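Local coordinates for protein 2-Keto-3-deoxy-(6-phospho-)gluconate aldolase (PDB 2R91) that is a Thermoproteus tenax aldolase of the dihydrodipicolinate synthetase family, built on a TIM barrel, at residues L97-F102 against A111-D116; L82-E87 against C118-I123; V138-A143 against L163-Y168. One frame throughout, in Å; residues are numbered along the deposited sequence.

Contact 1: residues L97-F102 against A111-D116; sequences LPPYYF and AKYFRD
The loop after barrel strand 93-96 folds back on helix 107-120 of a TIM barrel, and P98 and P99 meet the rings of F114 and Y113 there. P99 lies over one face of Y113. CG of P99 sits 4.2 Å from the centroid of the Y113 ring, 27° off the ring normal, a CH-pi contact. CD of P99 lies 3.7 Å from CD2 of Y113. With CG anti to the backbone N (chi1 179°), the Y113 ring continues toward the loop. F114 lies mainly against P98: CZ of F114 comes to 3.6 Å from CA of P98, and CE2 of F114 to 4.0 Å from CB of P98. The two aromatic rings also meet each other, with CD2 of Y113 4.0 Å above the plane of F114, over its centre. The carbonyl O of L97 lies obliquely to both, 3.6 Å from CE2 of Y113. The hydroxyl of Y113 bonds to OG of S96, on the strand itself. Y113 also packs on Y263 of the second subunit, and P99 on P261 of that subunit. With no hydrogen bond between the two segments, the buried contact is mainly packing of proline on aromatic rings, with the L97 carbonyl beside them.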
loop_
_atom_site.group_PDB
_atom_site.type_symbol
_atom_site.label_atom_id
_atom_site.label_comp_id
_atom_site.label_asym_id
_atom_site.label_seq_id
_atom_site.Cartn_x
_atom_site.Cartn_y
_atom_site.Cartn_z
ATOM N N LEU A 97 8.288 6.170 -19.563
ATOM C CA LEU A 97 7.413 5.712 -18.503
ATOM C C LEU A 97 6.338 4.862 -19.157
ATOM O O LEU A 97 5.976 5.102 -20.319
ATOM C CB LEU A 97 6.740 6.917 -17.838
ATOM C CG LEU A 97 7.647 7.900 -17.077
ATOM C CD1 LEU A 97 6.947 9.234 -16.796
ATOM C CD2 LEU A 97 8.110 7.279 -15.730
ATOM N N PRO A 98 5.776 3.893 -18.395
ATOM C CA PRO A 98 4.518 3.298 -18.818
ATOM C C PRO A 98 3.421 4.375 -18.743
ATOM O O PRO A 98 3.555 5.342 -18.011
ATOM C CB PRO A 98 4.223 2.257 -17.719
ATOM C CG PRO A 98 5.568 2.027 -16.978
ATOM C CD PRO A 98 6.259 3.373 -17.094
ATOM N N PRO A 99 2.321 4.181 -19.468
ATOM C CA PRO A 99 1.186 5.104 -19.270
ATOM C C PRO A 99 0.913 5.293 -17.766
ATOM O O PRO A 99 0.809 4.305 -17.034
ATOM C CB PRO A 99 0.019 4.349 -19.945
ATOM C CG PRO A 99 0.751 3.642 -21.174
ATOM C CD PRO A 99 2.062 3.151 -20.497
ATOM N N TYR A 100 0.841 6.542 -17.320
ATOM C CA TYR A 100 0.672 6.880 -15.909
ATOM C C TYR A 100 -0.675 7.587 -15.659
ATOM O O TYR A 100 -1.528 7.681 -16.559
ATOM C CB TYR A 100 1.855 7.757 -15.438
ATOM C CG TYR A 100 2.165 8.939 -16.376
ATOM C CD1 TYR A 100 1.573 10.183 -16.169
ATOM C CD2 TYR A 100 3.070 8.809 -17.432
ATOM C CE1 TYR A 100 1.846 11.279 -17.022
ATOM C CE2 TYR A 100 3.350 9.886 -18.279
ATOM C CZ TYR A 100 2.727 11.113 -18.065
ATOM O OH TYR A 100 3.008 12.179 -18.882
ATOM N N TYR A 101 -0.869 8.031 -14.425
ATOM C CA TYR A 101 -2.118 8.613 -13.941
ATOM C C TYR A 101 -3.340 7.642 -13.879
ATOM O O TYR A 101 -3.859 7.353 -12.808
ATOM C CB TYR A 101 -2.504 9.933 -14.700
ATOM C CG TYR A 101 -3.740 10.460 -14.053
ATOM C CD1 TYR A 101 -3.655 11.093 -12.815
ATOM C CD2 TYR A 101 -5.009 10.220 -14.601
ATOM C CE1 TYR A 101 -4.803 11.533 -12.141
ATOM C CE2 TYR A 101 -6.175 10.611 -13.914
ATOM C CZ TYR A 101 -6.048 11.291 -12.701
ATOM O OH TYR A 101 -7.144 11.678 -11.981
ATOM N N PHE A 102 -3.793 7.147 -15.034
ATOM C CA PHE A 102 -5.012 6.355 -15.107
ATOM C C PHE A 102 -4.856 5.017 -14.420
ATOM O O PHE A 102 -3.959 4.265 -14.759
ATOM C CB PHE A 102 -5.440 6.163 -16.568
ATOM C CG PHE A 102 -5.761 7.477 -17.270
ATOM C CD1 PHE A 102 -6.984 8.105 -17.056
ATOM C CD2 PHE A 102 -4.827 8.093 -18.091
ATOM C CE1 PHE A 102 -7.266 9.346 -17.675
ATOM C CE2 PHE A 102 -5.083 9.305 -18.697
ATOM C CZ PHE A 102 -6.311 9.942 -18.498
ATOM N N ALA A 111 0.899 -2.764 -23.385
ATOM C CA ALA A 111 1.752 -3.449 -24.368
ATOM C C ALA A 111 1.728 -2.756 -25.709
ATOM O O ALA A 111 2.759 -2.617 -26.335
ATOM C CB ALA A 111 1.315 -4.924 -24.543
ATOM N N LYS A 112 0.539 -2.361 -26.166
ATOM C CA LYS A 112 0.401 -1.662 -27.443
ATOM C C LYS A 112 1.203 -0.374 -27.424
ATOM O O LYS A 112 1.910 -0.077 -28.388
ATOM C CB LYS A 112 -1.084 -1.342 -27.760
ATOM C CG LYS A 112 -1.262 -0.596 -29.097
ATOM C CD LYS A 112 -2.721 -0.545 -29.538
ATOM C CE LYS A 112 -2.916 0.292 -30.824
ATOM N NZ LYS A 112 -2.031 -0.151 -31.938
ATOM N N TYR A 113 1.087 0.388 -26.336
ATOM C CA TYR A 113 1.885 1.608 -26.158
ATOM C C TYR A 113 3.377 1.394 -26.416
ATOM O O TYR A 113 3.993 2.090 -27.235
ATOM C CB TYR A 113 1.706 2.182 -24.740
ATOM C CG TYR A 113 2.555 3.431 -24.519
ATOM C CD1 TYR A 113 2.182 4.663 -25.102
ATOM C CD2 TYR A 113 3.744 3.380 -23.760
ATOM C CE1 TYR A 113 2.949 5.817 -24.926
ATOM C CE2 TYR A 113 4.501 4.501 -23.566
ATOM C CZ TYR A 113 4.112 5.730 -24.153
ATOM O OH TYR A 113 4.873 6.861 -23.959
ATOM N N PHE A 114 3.975 0.454 -25.684
ATOM C CA PHE A 114 5.409 0.180 -25.859
ATOM C C PHE A 114 5.725 -0.409 -27.216
ATOM O O PHE A 114 6.692 -0.023 -27.821
ATOM C CB PHE A 114 5.977 -0.706 -24.715
ATOM C CG PHE A 114 6.196 0.063 -23.422
ATOM C CD1 PHE A 114 7.297 0.880 -23.272
ATOM C CD2 PHE A 114 5.302 -0.053 -22.370
ATOM C CE1 PHE A 114 7.517 1.613 -22.100
ATOM C CE2 PHE A 114 5.500 0.672 -21.197
ATOM C CZ PHE A 114 6.628 1.510 -21.061
ATOM N N ARG A 115 4.895 -1.305 -27.724
ATOM C CA ARG A 115 5.204 -1.881 -29.046
ATOM C C ARG A 115 5.138 -0.838 -30.171
ATOM O O ARG A 115 5.983 -0.816 -31.064
ATOM C CB ARG A 115 4.307 -3.078 -29.320
ATOM C CG ARG A 115 4.740 -4.259 -28.458
ATOM C CD ARG A 115 3.705 -5.331 -28.417
ATOM N NE ARG A 115 4.139 -6.477 -27.620
ATOM C CZ ARG A 115 3.325 -7.443 -27.201
ATOM N NH1 ARG A 115 2.023 -7.380 -27.488
ATOM N NH2 ARG A 115 3.800 -8.472 -26.498
ATOM N N ASP A 116 4.169 0.062 -30.094
ATOM C CA ASP A 116 4.117 1.171 -31.034
ATOM C C ASP A 116 5.359 2.060 -30.980
ATOM O O ASP A 116 5.852 2.551 -32.000
ATOM C CB ASP A 116 2.883 2.013 -30.772
ATOM C CG ASP A 116 1.635 1.387 -31.334
ATOM O OD1 ASP A 116 1.727 0.279 -31.914
ATOM O OD2 ASP A 116 0.563 1.994 -31.178
#

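Contact 2: residues L82-E87 against C118-I123; sequences LAKYAE and CSAVSI
The carboxylate of E87 accepts two backbone N-H groups from the turn after helix 107-120. N of S122 donates to OE2 of E87 over 2.8 Å, on the syn lone pair. N of I123 donates to OE2 of E87 over 3.1 Å, nearly in line with the C-O bond. The N-H...O angles are 152° and 155°, so both bonds are moderately bent. Two donors on one oxygen would be expected to favour the charged form of E87. OE1 of E87 accepts from a water oxygen at 3.1 Å, and that water also bonds to OG of S122. E87 reaches the turn with an extended chain, CG anti to the backbone N (chi1 -179°).

In the TIM barrel, helices 76-88 and 107-120 flank strand 93-96 in sequence, and this contact joins the later part of the first to the end of the second. C118, on the last turn of helix 107-120, is joined to C148 by a disulfide. I123 leads on into strand 125-129, and its side chain also touches V94.

Packing surrounds the polar grip. CD1 of I123 lies 3.8 Å from CB of E87, alongside the start of its chain. CB of V121 approaches OE2 of E87. CG1 of V121 meets CB of A83 at 3.8 Å and the carbonyl O of A83 at 3.5 Å. At the solvent-exposed side, CG of K84 lies 3.7 Å from the carbonyl O of A120.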
loop_
_atom_site.group_PDB
_atom_site.type_symbol
_atom_site.label_atom_id
_atom_site.label_comp_id
_atom_site.label_asym_id
_atom_site.label_seq_id
_atom_site.Cartn_x
_atom_site.Cartn_y
_atom_site.Cartn_z
ATOM N N LEU A 82 7.858 12.398 -30.723
ATOM C CA LEU A 82 9.072 12.859 -30.081
ATOM C C LEU A 82 10.162 11.799 -30.203
ATOM O O LEU A 82 11.334 12.115 -30.346
ATOM C CB LEU A 82 8.826 13.180 -28.595
ATOM C CG LEU A 82 10.063 13.606 -27.808
ATOM C CD1 LEU A 82 10.559 14.949 -28.340
ATOM C CD2 LEU A 82 9.799 13.705 -26.257
ATOM N N ALA A 83 9.793 10.541 -30.114
ATOM C CA ALA A 83 10.816 9.488 -30.295
ATOM C C ALA A 83 11.515 9.615 -31.653
ATOM O O ALA A 83 12.745 9.501 -31.757
ATOM C CB ALA A 83 10.202 8.091 -30.133
ATOM N N LYS A 84 10.729 9.865 -32.710
ATOM C CA LYS A 84 11.336 10.035 -34.040
ATOM C C LYS A 84 12.221 11.279 -34.068
ATOM O O LYS A 84 13.318 11.249 -34.625
ATOM C CB LYS A 84 10.252 10.110 -35.141
ATOM C CG LYS A 84 9.367 8.900 -35.262
ATOM C CD LYS A 84 8.315 9.105 -36.366
ATOM C CE LYS A 84 7.350 7.942 -36.477
ATOM N NZ LYS A 84 5.908 8.283 -36.988
ATOM N N TYR A 85 11.754 12.371 -33.461
ATOM C CA TYR A 85 12.534 13.605 -33.368
ATOM C C TYR A 85 13.870 13.398 -32.643
ATOM O O TYR A 85 14.943 13.830 -33.120
ATOM C CB TYR A 85 11.734 14.694 -32.644
ATOM C CG TYR A 85 12.387 16.059 -32.686
ATOM C CD1 TYR A 85 12.429 16.790 -33.892
ATOM C CD2 TYR A 85 12.986 16.613 -31.556
ATOM C CE1 TYR A 85 13.039 18.010 -33.969
ATOM C CE2 TYR A 85 13.586 17.861 -31.614
ATOM C CZ TYR A 85 13.599 18.554 -32.842
ATOM O OH TYR A 85 14.173 19.778 -32.944
ATOM N N ALA A 86 13.809 12.749 -31.478
ATOM C CA ALA A 86 15.017 12.461 -30.696
ATOM C C ALA A 86 16.013 11.648 -31.528
ATOM O O ALA A 86 17.209 11.944 -31.560
ATOM C CB ALA A 86 14.641 11.704 -29.422
ATOM N N GLU A 87 15.517 10.627 -32.197
ATOM C CA GLU A 87 16.369 9.822 -33.061
ATOM C C GLU A 87 17.052 10.663 -34.145
ATOM O O GLU A 87 18.244 10.479 -34.428
ATOM C CB GLU A 87 15.560 8.709 -33.694
ATOM C CG GLU A 87 16.419 7.807 -34.588
ATOM C CD GLU A 87 15.595 6.682 -35.152
ATOM O OE1 GLU A 87 14.649 6.965 -35.900
ATOM O OE2 GLU A 87 15.849 5.518 -34.821
ATOM N N CYS A 118 8.421 1.073 -30.018
ATOM C CA CYS A 118 9.504 0.290 -30.633
ATOM C C CYS A 118 9.435 0.291 -32.170
ATOM O O CYS A 118 10.470 0.308 -32.842
ATOM C CB CYS A 118 9.501 -1.154 -30.116
ATOM S SG CYS A 118 9.966 -1.339 -28.333
ATOM N N SER A 119 8.224 0.278 -32.723
ATOM C CA SER A 119 8.042 0.262 -34.185
ATOM C C SER A 119 8.406 1.582 -34.819
ATOM O O SER A 119 8.706 1.630 -36.014
ATOM C CB SER A 119 6.592 -0.025 -34.546
ATOM O OG SER A 119 6.238 -1.328 -34.163
ATOM N N ALA A 120 8.337 2.650 -34.022
ATOM C CA ALA A 120 8.548 4.012 -34.502
ATOM C C ALA A 120 10.012 4.368 -34.789
ATOM O O ALA A 120 10.297 5.306 -35.529
ATOM C CB ALA A 120 7.944 5.021 -33.496
ATOM N N VAL A 121 10.945 3.671 -34.161
ATOM C CA VAL A 121 12.355 4.053 -34.262
ATOM C C VAL A 121 13.245 2.830 -34.406
ATOM O O VAL A 121 12.828 1.701 -34.143
ATOM C CB VAL A 121 12.840 4.856 -32.988
ATOM C CG1 VAL A 121 12.067 6.198 -32.854
ATOM C CG2 VAL A 121 12.674 4.002 -31.702
ATOM N N SER A 122 14.495 3.080 -34.784
ATOM C CA SER A 122 15.512 2.044 -34.906
ATOM C C SER A 122 16.418 1.994 -33.691
ATOM O O SER A 122 16.949 0.930 -33.365
ATOM C CB SER A 122 16.371 2.302 -36.155
ATOM O OG SER A 122 15.520 2.315 -37.286
ATOM N N ILE A 123 16.631 3.140 -33.046
ATOM C CA ILE A 123 17.465 3.171 -31.842
ATOM C C ILE A 123 16.754 2.397 -30.704
ATOM O O ILE A 123 15.549 2.188 -30.760
ATOM C CB ILE A 123 17.823 4.620 -31.426
ATOM C CG1 ILE A 123 16.552 5.469 -31.194
ATOM C CG2 ILE A 123 18.736 5.272 -32.471
ATOM C CD1 ILE A 123 16.863 6.848 -30.601
HETATM O O HOH W 1 14.675 4.667 -38.038
#

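Contact 3: residues V138-A143 against L163-Y168; sequences VDARAA and LAYKRY
The ring of Y168 lies with one face over the backbone of A140 and R141. CA of R141 is 3.8 Å above the Y168 plane, offset toward the rim. The carbonyl O of A164 sits at the edge of this ring, in plane. CE1 of Y168 lies over the centre of the R167 guanidinium. R141 runs beside Y168, pointing the same way, and CB of R141 is 3.9 Å from CE2 of Y168. The Y165 ring has the carbonyl O of V138 and CB of A143 at its edge. CG of Y165 is anti to the carbonyl carbon (chi1 -63°), which carries the ring toward V138 and A140. The Y165 hydroxyl donates to O of V138 over 2.6 Å, tilted 28° from the carbonyl plane. N of A140 lies obliquely to this ring, 3.5 Å from CE1 of Y165.

Here two outer helices of the TIM barrel, 140-146 and 159-168, meet with strand 149-154 between them in sequence. D139 is the N-cap of the first: OD1 of D139 accepts from N of A142 at 3.1 Å.

CB of A140 lies 3.3 Å from the carbonyl O of A164 and also touches CD1 of Y165 and CD1 of Y168. The hydroxyl of Y168 is hydrogen-bonded to E232 of a neighbouring subunit, which also forms a salt bridge with R167.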
loop_
_atom_site.group_PDB
_atom_site.type_symbol
_atom_site.label_atom_id
_atom_site.label_comp_id
_atom_site.label_asym_id
_atom_site.label_seq_id
_atom_site.Cartn_x
_atom_site.Cartn_y
_atom_site.Cartn_z
ATOM N N VAL A 138 5.895 -2.153 -14.439
ATOM C CA VAL A 138 6.165 -3.076 -15.527
ATOM C C VAL A 138 7.413 -3.869 -15.123
ATOM O O VAL A 138 8.550 -3.391 -15.300
ATOM C CB VAL A 138 6.351 -2.341 -16.863
ATOM C CG1 VAL A 138 6.713 -3.327 -17.981
ATOM C CG2 VAL A 138 5.024 -1.590 -17.225
ATOM N N ASP A 139 7.192 -5.045 -14.520
ATOM C CA ASP A 139 8.300 -5.793 -13.887
ATOM C C ASP A 139 9.127 -6.531 -14.951
ATOM O O ASP A 139 8.832 -6.429 -16.149
ATOM C CB ASP A 139 7.817 -6.691 -12.706
ATOM C CG ASP A 139 6.977 -7.907 -13.144
ATOM O OD1 ASP A 139 6.804 -8.140 -14.347
ATOM O OD2 ASP A 139 6.491 -8.642 -12.250
ATOM N N ALA A 140 10.179 -7.242 -14.531
ATOM C CA ALA A 140 11.075 -7.884 -15.498
ATOM C C ALA A 140 10.343 -8.834 -16.458
ATOM O O ALA A 140 10.585 -8.832 -17.676
ATOM C CB ALA A 140 12.215 -8.631 -14.751
ATOM N N ARG A 141 9.457 -9.650 -15.911
ATOM C CA ARG A 141 8.715 -10.609 -16.724
ATOM C C ARG A 141 7.815 -9.910 -17.780
ATOM O O ARG A 141 7.820 -10.264 -18.962
ATOM C CB ARG A 141 7.901 -11.474 -15.775
ATOM C CG ARG A 141 7.074 -12.558 -16.395
ATOM C CD ARG A 141 6.777 -13.619 -15.329
ATOM N NE ARG A 141 5.373 -13.983 -15.350
ATOM C CZ ARG A 141 4.498 -13.688 -14.387
ATOM N NH1 ARG A 141 4.898 -13.030 -13.289
ATOM N NH2 ARG A 141 3.217 -14.069 -14.516
ATOM N N ALA A 142 7.058 -8.912 -17.337
ATOM C CA ALA A 142 6.239 -8.075 -18.230
ATOM C C ALA A 142 7.099 -7.373 -19.283
ATOM O O ALA A 142 6.732 -7.314 -20.453
ATOM C CB ALA A 142 5.481 -7.059 -17.414
ATOM N N ALA A 143 8.250 -6.852 -18.874
ATOM C CA ALA A 143 9.172 -6.196 -19.793
ATOM C C ALA A 143 9.680 -7.151 -20.900
ATOM O O ALA A 143 9.761 -6.777 -22.098
ATOM C CB ALA A 143 10.334 -5.586 -19.019
ATOM N N LEU A 163 17.500 -5.919 -10.369
ATOM C CA LEU A 163 18.332 -7.040 -10.783
ATOM C C LEU A 163 17.540 -8.020 -11.639
ATOM O O LEU A 163 18.065 -8.605 -12.567
ATOM C CB LEU A 163 18.921 -7.769 -9.539
ATOM C CG LEU A 163 20.194 -7.127 -8.965
ATOM C CD1 LEU A 163 20.444 -7.567 -7.505
ATOM C CD2 LEU A 163 21.410 -7.461 -9.849
ATOM N N ALA A 164 16.273 -8.219 -11.320
ATOM C CA ALA A 164 15.459 -9.145 -12.087
ATOM C C ALA A 164 15.415 -8.803 -13.591
ATOM O O ALA A 164 15.284 -9.705 -14.417
ATOM C CB ALA A 164 14.046 -9.236 -11.503
ATOM N N TYR A 165 15.558 -7.524 -13.965
ATOM C CA TYR A 165 15.603 -7.195 -15.412
ATOM C C TYR A 165 16.833 -7.768 -16.085
ATOM O O TYR A 165 16.787 -8.191 -17.235
ATOM C CB TYR A 165 15.554 -5.684 -15.670
ATOM C CG TYR A 165 14.289 -5.003 -15.214
ATOM C CD1 TYR A 165 13.115 -5.077 -15.982
ATOM C CD2 TYR A 165 14.270 -4.246 -14.054
ATOM C CE1 TYR A 165 11.965 -4.441 -15.595
ATOM C CE2 TYR A 165 13.114 -3.596 -13.651
ATOM C CZ TYR A 165 11.960 -3.703 -14.435
ATOM O OH TYR A 165 10.818 -3.072 -14.032
ATOM N N LYS A 166 17.950 -7.770 -15.368
ATOM C CA LYS A 166 19.172 -8.376 -15.872
ATOM C C LYS A 166 18.988 -9.890 -16.047
ATOM O O LYS A 166 19.540 -10.496 -16.940
ATOM C CB LYS A 166 20.293 -8.093 -14.873
ATOM C CG LYS A 166 21.643 -7.991 -15.460
ATOM C CD LYS A 166 22.034 -6.524 -15.538
ATOM C CE LYS A 166 22.834 -6.276 -16.820
ATOM N NZ LYS A 166 24.171 -6.764 -16.588
ATOM N N ARG A 167 18.187 -10.493 -15.183
ATOM C CA ARG A 167 17.914 -11.922 -15.261
ATOM C C ARG A 167 17.044 -12.267 -16.465
ATOM O O ARG A 167 17.343 -13.216 -17.211
ATOM C CB ARG A 167 17.261 -12.386 -13.960
ATOM C CG ARG A 167 16.936 -13.869 -13.875
ATOM C CD ARG A 167 16.185 -14.118 -12.573
ATOM N NE ARG A 167 15.185 -15.160 -12.750
ATOM C CZ ARG A 167 14.054 -15.245 -12.071
ATOM N NH1 ARG A 167 13.710 -14.321 -11.166
ATOM N NH2 ARG A 167 13.267 -16.271 -12.313
ATOM N N TYR A 168 15.966 -11.508 -16.668
ATOM C CA TYR A 168 15.029 -11.786 -17.771
ATOM C C TYR A 168 15.464 -11.216 -19.099
ATOM O O TYR A 168 15.047 -11.712 -20.153
ATOM C CB TYR A 168 13.618 -11.258 -17.456
ATOM C CG TYR A 168 12.788 -12.150 -16.549
ATOM C CD1 TYR A 168 12.994 -12.165 -15.184
ATOM C CD2 TYR A 168 11.801 -12.972 -17.067
ATOM C CE1 TYR A 168 12.246 -12.964 -14.351
ATOM C CE2 TYR A 168 11.038 -13.779 -16.244
ATOM C CZ TYR A 168 11.276 -13.775 -14.879
ATOM O OH TYR A 168 10.513 -14.560 -14.045
#

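From the N terminus, the chain first enters contact 2 on helix 76-88. It passes through strand 93-96, and contact 1 then closes the short connection between that strand and helix 107-120. Contact 2 closes where helix 107-120 ends, so contact 1 is nested inside its loop. Both use that helix, at successive points, and their centres are 15 Å apart. Contact 3 follows in series and closes a loop through strand 149-154. It touches contact 1, where CG of P98 meets CG2 of V138 at 3.7 Å. Contacts 2 and 3 do not touch. Around the barrel, contact 2 joins helix 76-88 to the end of 107-120, contact 1 joins a loop to 107-120, and contact 3 joins 140-146 to 159-168.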